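Sulfoquinovosidase (Escherichia coli, PDB 5AEG) hydrolyses sulfoquinovosyl diacylglycerides and simple sulfoquinovosides such as sulfoquinovosyl glycerol, releasing sulfoquinovose that the bacterium degrades through sulfoglycolysis. Local coordinates at residues A355-V365 / Y409-H417; L500-Y508 / W524-R535. All coordinates share one frame; numbering follows the deposited sequence.

All four segments belong to the TIM-barrel domain of this family 31 enzyme. Going from the N terminus, contact 1 comes first. Residues 355-365 lead into strand 364-367, and the chain then runs through strand 370-374, helix 380-395 and barrel strand 401-404 before residues 409-417 return to close the loop. Contact 2 opens later, at strand 501-505, and closes after helix 518-528 at strand 534-536. The two loops follow in series and neither nest nor cross. The centres of the two contacts lie about 36 Å apart, on opposite sides of the chain's centre. Contact 1 joins two excursions from the barrel and is partly buried. Contact 2 joins neighbouring parallel strands and the helix between them, and is buried.

Contact 1: residues A355-V365 / Y409-H417; sequences AKDASGGDYLV and YLPTDTYLH
Tyr363 reaches across to Pro411, Asp413 and Thr414. Its CG is anti to the backbone N (chi1 -161°), which sends the ring toward these three residues. Beyond CB, CG and CD2 lie against the methyl of Thr414, with CD2 3.6 Å from Thr414 CG2. This methyl sits over one ring face in a CH-pi contact. CE1 meets Pro411 CG at 3.8 Å. CE2 lies beside Asp413 OD1. CZ touches Pro411 CB. At the tip, Tyr363 OH gives its proton to Asp413 OD1 at 2.6 Å, meeting the carboxylate on its syn side. Ring and carboxylate planes stand 62° apart. A phenylalanine here would probably leave Asp413 OD1 without this hydrogen bond and its carboxylate freer to turn.

Residues 409-417 follow barrel strand 401-404. The other segment ends in strand 364-367, at the edge of a small antiparallel sheet. The contact joins the loop after the barrel strand to this edge strand and the turn before it. Two type I turns, Asp357 to Gly360 and Pro411 to Thr414, shape the segments. Just before the first turn and just after the second, Lys356 and Tyr415 form a single antiparallel hydrogen-bonded bridge. Lys356 N bonds to Tyr415 O at 3.0 Å, and Tyr415 N returns a bond to Lys356 O at 2.8 Å.

Tyr415 lays its ring alongside the first turn, with CE1 3.4 Å from Ala358 CA. A water accepts from Ala358 N and donates to Asp413 O. Further along, Val365 splits its branches: CG1 touches Tyr409 CE2, and CG2 rests on Pro411 CG. Tyr409 follows Glu408, an active-site residue by similarity, and its backbone O is hydrogen-bonded to Tyr337. Strand 370-374 adds Val374, which touches Ala355, Tyr363 and Val365.

Contact 2: residues L500-Y508 / W524-R535; sequences LHHSDIGGY and WCDFSAFTPMMR
Arg535 meets both His502 and Asp504 through its guanidinium. The chain starts extended, with CG anti to the backbone N, then bends at chi3 (54°). The bend brings NE to His502 NE2 at 3.1 Å, in the plane of the imidazole. The ring and guanidinium planes are 75° apart. NH1 and NH2 both grip one oxygen, Asp504 OD1, each at 2.8 Å in an end-on salt bridge. NH1 comes nearly along the C-O axis of the carboxylate, NH2 from above its plane. Asp504 OD2 is hydrogen-bonded to Trp469 NE1, and Trp469 and Trp286 make cation-pi contacts with Arg535.

Met533 covers a face of His502 with its extended side chain. Its SD lies 3.5 Å from His502 CE1, a sulfur-aromatic contact, and its CG adds a CH-pi contact.

The segments belong to a beta-alpha-beta unit of the TIM barrel: strand 501-505, helix 518-528, strand 534-536. Between the strands, Ile505 N hydrogen-bonds to Arg535 O at 3.1 Å. Asp504 also touches His537, a substrate-binding residue.

Trp524, on the helix, turns its indole against the type II turn from Asp504 to Gly507. Its NE1 makes an almost straight hydrogen bond (175°) to Ser503 OG at 2.9 Å. One indole face lies against the turn backbone, with CG 3.3 Å from Gly506 N. The face is close enough to Gly507 that a CB there would be tight against CZ3. Ile505 has CG1 anti to its carbonyl carbon (chi1 -67°) and sets CD1 against Met534 CB and CG2 against Cys525.

Contact 1: residues A355-V365 / Y409-H417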
loop_
_atom_site.group_PDB
_atom_site.type_symbol
_atom_site.label_atom_id
_atom_site.label_comp_id
_atom_site.label_asym_id
_atom_site.label_seq_id
_atom_site.Cartn_x
_atom_site.Cartn_y
_atom_site.Cartn_z
ATOM N N ALA A 355 20.528 4.402 -13.947
ATOM C CA ALA A 355 21.154 5.099 -12.855
ATOM C C ALA A 355 22.611 4.765 -12.841
ATOM O O ALA A 355 23.005 3.668 -13.234
ATOM C CB ALA A 355 20.552 4.650 -11.517
ATOM N N LYS A 356 23.411 5.648 -12.259
ATOM C CA LYS A 356 24.855 5.363 -12.086
ATOM C C LYS A 356 25.330 5.144 -10.691
ATOM O O LYS A 356 24.624 5.404 -9.705
ATOM C CB LYS A 356 25.620 6.532 -12.695
ATOM C CG LYS A 356 25.696 6.358 -14.219
ATOM C CD LYS A 356 25.210 7.558 -14.977
ATOM C CE LYS A 356 25.604 7.458 -16.461
ATOM N NZ LYS A 356 25.727 6.092 -17.056
ATOM N N ASP A 357 26.540 4.605 -10.589
ATOM C CA ASP A 357 27.230 4.421 -9.339
ATOM C C ASP A 357 28.255 5.548 -9.124
ATOM O O ASP A 357 28.307 6.463 -9.940
ATOM C CB ASP A 357 27.785 3.004 -9.175
ATOM C CG ASP A 357 28.962 2.651 -10.101
ATOM O OD1 ASP A 357 29.553 3.521 -10.768
ATOM O OD2 ASP A 357 29.271 1.438 -10.077
ATOM N N ALA A 358 28.913 5.555 -7.978
ATOM C CA ALA A 358 29.764 6.727 -7.597
ATOM C C ALA A 358 30.897 6.893 -8.623
ATOM O O ALA A 358 31.174 8.009 -9.079
ATOM C CB ALA A 358 30.317 6.555 -6.189
ATOM N N SER A 359 31.449 5.764 -9.067
ATOM C CA SER A 359 32.502 5.788 -10.104
ATOM C C SER A 359 32.016 6.039 -11.543
ATOM O O SER A 359 32.780 5.863 -12.441
ATOM C CB SER A 359 33.322 4.502 -10.016
ATOM O OG SER A 359 32.515 3.382 -10.287
ATOM N N GLY A 360 30.760 6.466 -11.750
ATOM C CA GLY A 360 30.173 6.747 -13.085
ATOM C C GLY A 360 29.744 5.548 -13.980
ATOM O O GLY A 360 29.292 5.753 -15.063
ATOM N N GLY A 361 29.906 4.314 -13.547
ATOM C CA GLY A 361 29.412 3.165 -14.301
ATOM C C GLY A 361 27.887 3.029 -14.151
ATOM O O GLY A 361 27.277 3.670 -13.277
ATOM N N ASP A 362 27.277 2.248 -15.039
ATOM C CA ASP A 362 25.848 1.908 -14.911
ATOM C C ASP A 362 25.621 1.108 -13.635
ATOM O O ASP A 362 26.372 0.194 -13.338
ATOM C CB ASP A 362 25.332 1.162 -16.165
ATOM C CG ASP A 362 25.151 2.074 -17.347
ATOM O OD1 ASP A 362 25.003 3.321 -17.183
ATOM O OD2 ASP A 362 25.112 1.552 -18.478
ATOM N N TYR A 363 24.599 1.445 -12.830
ATOM C CA TYR A 363 24.413 0.718 -11.573
ATOM C C TYR A 363 23.643 -0.575 -11.837
ATOM O O TYR A 363 22.514 -0.511 -12.350
ATOM C CB TYR A 363 23.606 1.583 -10.580
ATOM C CG TYR A 363 23.722 1.167 -9.174
ATOM C CD1 TYR A 363 23.059 0.025 -8.717
ATOM C CD2 TYR A 363 24.349 1.981 -8.234
ATOM C CE1 TYR A 363 23.169 -0.360 -7.401
ATOM C CE2 TYR A 363 24.440 1.609 -6.921
ATOM C CZ TYR A 363 23.827 0.432 -6.518
ATOM O OH TYR A 363 23.837 0.049 -5.218
ATOM N N LEU A 364 24.247 -1.687 -11.435
ATOM C CA LEU A 364 23.633 -2.997 -11.468
ATOM C C LEU A 364 23.380 -3.515 -10.071
ATOM O O LEU A 364 24.267 -3.576 -9.263
ATOM C CB LEU A 364 24.529 -4.011 -12.172
ATOM C CG LEU A 364 24.995 -3.634 -13.584
ATOM C CD1 LEU A 364 25.858 -4.737 -14.194
ATOM C CD2 LEU A 364 23.839 -3.249 -14.477
ATOM N N VAL A 365 22.159 -3.941 -9.810
ATOM C CA VAL A 365 21.825 -4.512 -8.522
ATOM C C VAL A 365 21.939 -5.998 -8.652
ATOM O O VAL A 365 21.514 -6.565 -9.669
ATOM C CB VAL A 365 20.404 -4.134 -8.118
ATOM C CG1 VAL A 365 20.045 -4.785 -6.819
ATOM C CG2 VAL A 365 20.279 -2.628 -7.986
ATOM N N TYR A 409 13.082 -0.380 -3.718
ATOM C CA TYR A 409 14.481 -0.658 -3.633
ATOM C C TYR A 409 15.235 0.121 -4.699
ATOM O O TYR A 409 15.933 -0.436 -5.498
ATOM C CB TYR A 409 14.811 -2.190 -3.643
ATOM C CG TYR A 409 16.327 -2.439 -3.360
ATOM C CD1 TYR A 409 17.067 -1.563 -2.492
ATOM C CD2 TYR A 409 17.038 -3.458 -3.998
ATOM C CE1 TYR A 409 18.408 -1.739 -2.243
ATOM C CE2 TYR A 409 18.425 -3.616 -3.762
ATOM C CZ TYR A 409 19.089 -2.765 -2.883
ATOM O OH TYR A 409 20.428 -2.928 -2.580
ATOM N N LEU A 410 15.066 1.431 -4.696
ATOM C CA LEU A 410 16.082 2.376 -5.289
ATOM C C LEU A 410 17.273 2.415 -4.294
ATOM O O LEU A 410 17.122 2.837 -3.144
ATOM C CB LEU A 410 15.581 3.788 -5.465
ATOM C CG LEU A 410 16.713 4.682 -6.044
ATOM C CD1 LEU A 410 16.929 4.367 -7.547
ATOM C CD2 LEU A 410 16.514 6.146 -5.816
ATOM N N PRO A 411 18.451 1.881 -4.682
ATOM C CA PRO A 411 19.586 1.877 -3.750
ATOM C C PRO A 411 20.011 3.279 -3.439
ATOM O O PRO A 411 19.874 4.189 -4.296
ATOM C CB PRO A 411 20.705 1.139 -4.544
ATOM C CG PRO A 411 19.946 0.217 -5.422
ATOM C CD PRO A 411 18.848 1.177 -5.927
ATOM N N THR A 412 20.441 3.467 -2.217
ATOM C CA THR A 412 20.777 4.822 -1.770
ATOM C C THR A 412 22.156 5.341 -2.173
ATOM O O THR A 412 22.503 6.508 -1.894
ATOM C CB THR A 412 20.618 4.931 -0.257
ATOM O OG1 THR A 412 20.995 3.694 0.378
ATOM C CG2 THR A 412 19.166 5.189 0.041
ATOM N N ASP A 413 22.896 4.517 -2.870
ATOM C CA ASP A 413 24.197 4.915 -3.494
ATOM C C ASP A 413 24.109 4.938 -5.022
ATOM O O ASP A 413 25.137 4.821 -5.688
ATOM C CB ASP A 413 25.325 4.029 -2.971
ATOM C CG ASP A 413 25.160 2.611 -3.299
ATOM O OD1 ASP A 413 24.114 2.247 -3.856
ATOM O OD2 ASP A 413 26.045 1.806 -2.968
ATOM N N THR A 414 22.890 5.130 -5.576
ATOM C CA THR A 414 22.748 5.505 -6.969
ATOM C C THR A 414 22.909 7.011 -7.119
ATOM O O THR A 414 22.712 7.763 -6.146
ATOM C CB THR A 414 21.347 5.165 -7.541
ATOM O OG1 THR A 414 20.343 5.707 -6.661
ATOM C CG2 THR A 414 21.210 3.653 -7.678
ATOM N N TYR A 415 23.241 7.414 -8.359
ATOM C CA TYR A 415 23.373 8.774 -8.789
ATOM C C TYR A 415 22.426 8.913 -9.946
ATOM O O TYR A 415 22.490 8.147 -10.913
ATOM C CB TYR A 415 24.837 9.091 -9.192
ATOM C CG TYR A 415 25.679 9.080 -7.984
ATOM C CD1 TYR A 415 26.119 7.897 -7.464
ATOM C CD2 TYR A 415 25.928 10.256 -7.270
ATOM C CE1 TYR A 415 26.811 7.860 -6.272
ATOM C CE2 TYR A 415 26.649 10.227 -6.091
ATOM C CZ TYR A 415 27.070 9.016 -5.601
ATOM O OH TYR A 415 27.791 8.913 -4.458
ATOM N N LEU A 416 21.541 9.900 -9.805
ATOM C CA LEU A 416 20.407 10.076 -10.644
ATOM C C LEU A 416 20.554 11.274 -11.549
ATOM O O LEU A 416 21.177 12.270 -11.168
ATOM C CB LEU A 416 19.153 10.291 -9.780
ATOM C CG LEU A 416 18.992 9.044 -8.909
ATOM C CD1 LEU A 416 18.227 9.308 -7.680
ATOM C CD2 LEU A 416 18.487 7.871 -9.751
ATOM N N HIS A 417 19.886 11.174 -12.692
ATOM C CA HIS A 417 19.910 12.181 -13.742
ATOM C C HIS A 417 19.448 13.553 -13.299
ATOM O O HIS A 417 19.980 14.539 -13.780
ATOM C CB HIS A 417 19.079 11.751 -14.899
ATOM C CG HIS A 417 19.223 12.595 -16.115
ATOM N ND1 HIS A 417 18.422 13.682 -16.364
ATOM C CD2 HIS A 417 20.061 12.490 -17.174
ATOM C CE1 HIS A 417 18.776 14.244 -17.510
ATOM N NE2 HIS A 417 19.759 13.528 -18.024
HETATM O O HOH W 1 27.721 4.042 -5.958
#

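Contact 2: residues L500-Y508 / W524-R535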
loop_
_atom_site.group_PDB
_atom_site.type_symbol
_atom_site.label_atom_id
_atom_site.label_comp_id
_atom_site.label_asym_id
_atom_site.label_seq_id
_atom_site.Cartn_x
_atom_site.Cartn_y
_atom_site.Cartn_z
ATOM N N LEU A 500 -8.642 1.063 -3.149
ATOM C CA LEU A 500 -8.710 -0.162 -3.920
ATOM C C LEU A 500 -7.580 -1.109 -3.538
ATOM O O LEU A 500 -6.424 -0.817 -3.855
ATOM C CB LEU A 500 -8.691 0.153 -5.442
ATOM C CG LEU A 500 -9.755 1.154 -5.946
ATOM C CD1 LEU A 500 -9.519 1.503 -7.388
ATOM C CD2 LEU A 500 -11.096 0.566 -5.744
ATOM N N HIS A 501 -7.882 -2.261 -2.927
ATOM C CA HIS A 501 -6.882 -3.079 -2.276
ATOM C C HIS A 501 -7.260 -4.538 -2.376
ATOM O O HIS A 501 -8.372 -4.880 -2.055
ATOM C CB HIS A 501 -6.803 -2.706 -0.773
ATOM C CG HIS A 501 -5.613 -3.218 -0.042
ATOM N ND1 HIS A 501 -5.666 -4.280 0.831
ATOM C CD2 HIS A 501 -4.362 -2.730 0.052
ATOM C CE1 HIS A 501 -4.504 -4.431 1.423
ATOM N NE2 HIS A 501 -3.702 -3.461 1.004
ATOM N N HIS A 502 -6.275 -5.385 -2.699
ATOM C CA HIS A 502 -6.444 -6.857 -2.606
ATOM C C HIS A 502 -5.161 -7.493 -2.197
ATOM O O HIS A 502 -4.110 -6.798 -1.953
ATOM C CB HIS A 502 -6.980 -7.456 -3.952
ATOM C CG HIS A 502 -5.964 -7.539 -5.059
ATOM N ND1 HIS A 502 -5.473 -6.438 -5.716
ATOM C CD2 HIS A 502 -5.324 -8.603 -5.598
ATOM C CE1 HIS A 502 -4.657 -6.818 -6.684
ATOM N NE2 HIS A 502 -4.466 -8.115 -6.563
ATOM N N SER A 503 -5.256 -8.796 -1.980
ATOM C CA SER A 503 -4.120 -9.589 -1.566
ATOM C C SER A 503 -4.050 -10.884 -2.420
ATOM O O SER A 503 -5.042 -11.317 -3.063
ATOM C CB SER A 503 -4.135 -9.884 -0.071
ATOM O OG SER A 503 -5.333 -10.669 0.305
ATOM N N ASP A 504 -2.844 -11.465 -2.427
ATOM C CA ASP A 504 -2.653 -12.819 -3.015
ATOM C C ASP A 504 -3.541 -13.873 -2.260
ATOM O O ASP A 504 -3.399 -14.043 -1.038
ATOM C CB ASP A 504 -1.187 -13.264 -2.891
ATOM C CG ASP A 504 -0.208 -12.367 -3.654
ATOM O OD1 ASP A 504 -0.400 -12.028 -4.849
ATOM O OD2 ASP A 504 0.747 -11.927 -2.977
ATOM N N ILE A 505 -4.466 -14.501 -2.947
ATOM C CA ILE A 505 -5.264 -15.531 -2.349
ATOM C C ILE A 505 -4.338 -16.724 -2.010
ATOM O O ILE A 505 -3.775 -17.343 -2.900
ATOM C CB ILE A 505 -6.422 -16.012 -3.230
ATOM C CG1 ILE A 505 -7.436 -14.904 -3.398
ATOM C CG2 ILE A 505 -7.051 -17.206 -2.543
ATOM C CD1 ILE A 505 -8.515 -15.064 -4.456
ATOM N N GLY A 506 -4.132 -16.894 -0.723
ATOM C CA GLY A 506 -3.284 -17.926 -0.085
ATOM C C GLY A 506 -1.929 -17.422 0.371
ATOM O O GLY A 506 -1.105 -18.212 0.867
ATOM N N GLY A 507 -1.654 -16.119 0.140
ATOM C CA GLY A 507 -0.324 -15.511 0.537
ATOM C C GLY A 507 0.753 -15.942 -0.447
ATOM O O GLY A 507 0.458 -16.558 -1.503
ATOM N N TYR A 508 1.991 -15.602 -0.123
ATOM C CA TYR A 508 3.079 -15.679 -1.085
ATOM C C TYR A 508 4.352 -16.417 -0.538
ATOM O O TYR A 508 4.876 -17.383 -1.147
ATOM C CB TYR A 508 3.443 -14.302 -1.554
ATOM C CG TYR A 508 4.699 -14.283 -2.422
ATOM C CD1 TYR A 508 4.639 -14.655 -3.768
ATOM C CD2 TYR A 508 5.924 -13.900 -1.890
ATOM C CE1 TYR A 508 5.776 -14.637 -4.582
ATOM C CE2 TYR A 508 7.057 -13.882 -2.691
ATOM C CZ TYR A 508 6.963 -14.256 -4.021
ATOM O OH TYR A 508 8.064 -14.255 -4.833
ATOM N N TRP A 524 -8.471 -17.926 2.832
ATOM C CA TRP A 524 -8.076 -16.726 2.161
ATOM C C TRP A 524 -9.003 -16.419 1.009
ATOM O O TRP A 524 -9.333 -15.256 0.742
ATOM C CB TRP A 524 -6.611 -16.794 1.672
ATOM C CG TRP A 524 -5.874 -15.519 1.731
ATOM C CD1 TRP A 524 -6.178 -14.345 1.148
ATOM C CD2 TRP A 524 -4.606 -15.347 2.329
ATOM N NE1 TRP A 524 -5.190 -13.405 1.369
ATOM C CE2 TRP A 524 -4.210 -13.980 2.104
ATOM C CE3 TRP A 524 -3.777 -16.197 3.021
ATOM C CZ2 TRP A 524 -3.029 -13.457 2.565
ATOM C CZ3 TRP A 524 -2.563 -15.664 3.535
ATOM C CH2 TRP A 524 -2.224 -14.303 3.298
ATOM N N CYS A 525 -9.476 -17.482 0.329
ATOM C CA CYS A 525 -10.453 -17.314 -0.719
ATOM C C CYS A 525 -11.726 -16.692 -0.125
ATOM O O CYS A 525 -12.345 -15.852 -0.752
ATOM C CB CYS A 525 -10.765 -18.674 -1.395
ATOM S SG CYS A 525 -11.804 -18.466 -2.862
ATOM N N ASP A 526 -12.146 -17.152 1.054
ATOM C CA ASP A 526 -13.356 -16.578 1.706
ATOM C C ASP A 526 -13.209 -15.052 1.966
ATOM O O ASP A 526 -14.184 -14.290 1.925
ATOM C CB ASP A 526 -13.616 -17.262 3.014
ATOM C CG ASP A 526 -14.223 -18.675 2.896
ATOM O OD1 ASP A 526 -14.463 -19.125 1.737
ATOM O OD2 ASP A 526 -14.359 -19.286 4.023
ATOM N N PHE A 527 -12.001 -14.646 2.344
ATOM C CA PHE A 527 -11.703 -13.246 2.615
ATOM C C PHE A 527 -11.752 -12.438 1.323
ATOM O O PHE A 527 -12.501 -11.444 1.205
ATOM C CB PHE A 527 -10.317 -13.205 3.311
ATOM C CG PHE A 527 -9.681 -11.822 3.448
ATOM C CD1 PHE A 527 -10.387 -10.656 3.583
ATOM C CD2 PHE A 527 -8.283 -11.754 3.473
ATOM C CE1 PHE A 527 -9.710 -9.449 3.747
ATOM C CE2 PHE A 527 -7.626 -10.571 3.758
ATOM C CZ PHE A 527 -8.321 -9.408 3.864
ATOM N N SER A 528 -10.989 -12.881 0.306
ATOM C CA SER A 528 -10.883 -12.168 -0.917
ATOM C C SER A 528 -12.186 -11.975 -1.725
ATOM O O SER A 528 -12.338 -10.971 -2.442
ATOM C CB SER A 528 -9.744 -12.739 -1.822
ATOM O OG SER A 528 -8.478 -12.563 -1.181
ATOM N N ALA A 529 -13.125 -12.878 -1.569
ATOM C CA ALA A 529 -14.445 -12.732 -2.188
ATOM C C ALA A 529 -15.223 -11.533 -1.632
ATOM O O ALA A 529 -16.190 -11.113 -2.265
ATOM C CB ALA A 529 -15.258 -14.006 -1.933
ATOM N N PHE A 530 -14.796 -11.004 -0.479
ATOM C CA PHE A 530 -15.299 -9.741 0.108
ATOM C C PHE A 530 -14.370 -8.552 0.032
ATOM O O PHE A 530 -14.203 -7.804 1.000
ATOM C CB PHE A 530 -15.825 -10.055 1.519
ATOM C CG PHE A 530 -17.043 -10.954 1.461
ATOM C CD1 PHE A 530 -18.317 -10.398 1.327
ATOM C CD2 PHE A 530 -16.924 -12.310 1.479
ATOM C CE1 PHE A 530 -19.459 -11.172 1.281
ATOM C CE2 PHE A 530 -18.062 -13.114 1.387
ATOM C CZ PHE A 530 -19.345 -12.540 1.336
ATOM N N THR A 531 -13.686 -8.470 -1.114
ATOM C CA THR A 531 -12.755 -7.385 -1.440
ATOM C C THR A 531 -13.025 -7.031 -2.897
ATOM O O THR A 531 -13.786 -7.740 -3.576
ATOM C CB THR A 531 -11.257 -7.748 -1.231
ATOM O OG1 THR A 531 -10.872 -8.684 -2.230
ATOM C CG2 THR A 531 -11.009 -8.266 0.106
ATOM N N PRO A 532 -12.431 -5.928 -3.421
ATOM C CA PRO A 532 -12.767 -5.647 -4.784
ATOM C C PRO A 532 -12.064 -6.447 -5.915
ATOM O O PRO A 532 -12.331 -6.197 -7.132
ATOM C CB PRO A 532 -12.465 -4.137 -4.949
ATOM C CG PRO A 532 -11.506 -3.826 -3.919
ATOM C CD PRO A 532 -11.834 -4.763 -2.731
ATOM N N MET A 533 -11.190 -7.386 -5.581
ATOM C CA MET A 533 -10.495 -8.132 -6.650
ATOM C C MET A 533 -10.071 -9.479 -6.085
ATOM O O MET A 533 -9.536 -9.518 -4.989
ATOM C CB MET A 533 -9.299 -7.317 -7.175
ATOM C CG MET A 533 -8.519 -8.025 -8.263
ATOM S SD MET A 533 -7.357 -6.893 -8.983
ATOM C CE MET A 533 -6.375 -8.062 -9.941
ATOM N N MET A 534 -10.299 -10.521 -6.847
ATOM C CA MET A 534 -9.905 -11.867 -6.538
ATOM C C MET A 534 -8.787 -12.325 -7.494
ATOM O O MET A 534 -9.001 -12.353 -8.717
ATOM C CB MET A 534 -11.065 -12.843 -6.702
ATOM C CG MET A 534 -12.189 -12.605 -5.685
ATOM S SD MET A 534 -13.382 -13.932 -5.644
ATOM C CE MET A 534 -12.561 -15.335 -4.817
ATOM N N ARG A 535 -7.616 -12.668 -6.937
ATOM C CA ARG A 535 -6.448 -13.050 -7.769
ATOM C C ARG A 535 -5.582 -13.958 -6.937
ATOM O O ARG A 535 -5.310 -13.628 -5.766
ATOM C CB ARG A 535 -5.650 -11.815 -8.230
ATOM C CG ARG A 535 -4.402 -12.235 -9.046
ATOM C CD ARG A 535 -3.486 -11.100 -9.355
ATOM N NE ARG A 535 -3.067 -10.354 -8.121
ATOM C CZ ARG A 535 -2.165 -10.803 -7.260
ATOM N NH1 ARG A 535 -1.561 -12.010 -7.399
ATOM N NH2 ARG A 535 -1.851 -10.098 -6.166
HETATM O O HOH W 2 -8.256 -9.765 -1.870
HETATM O O HOH W 3 -7.487 -11.444 -4.352
#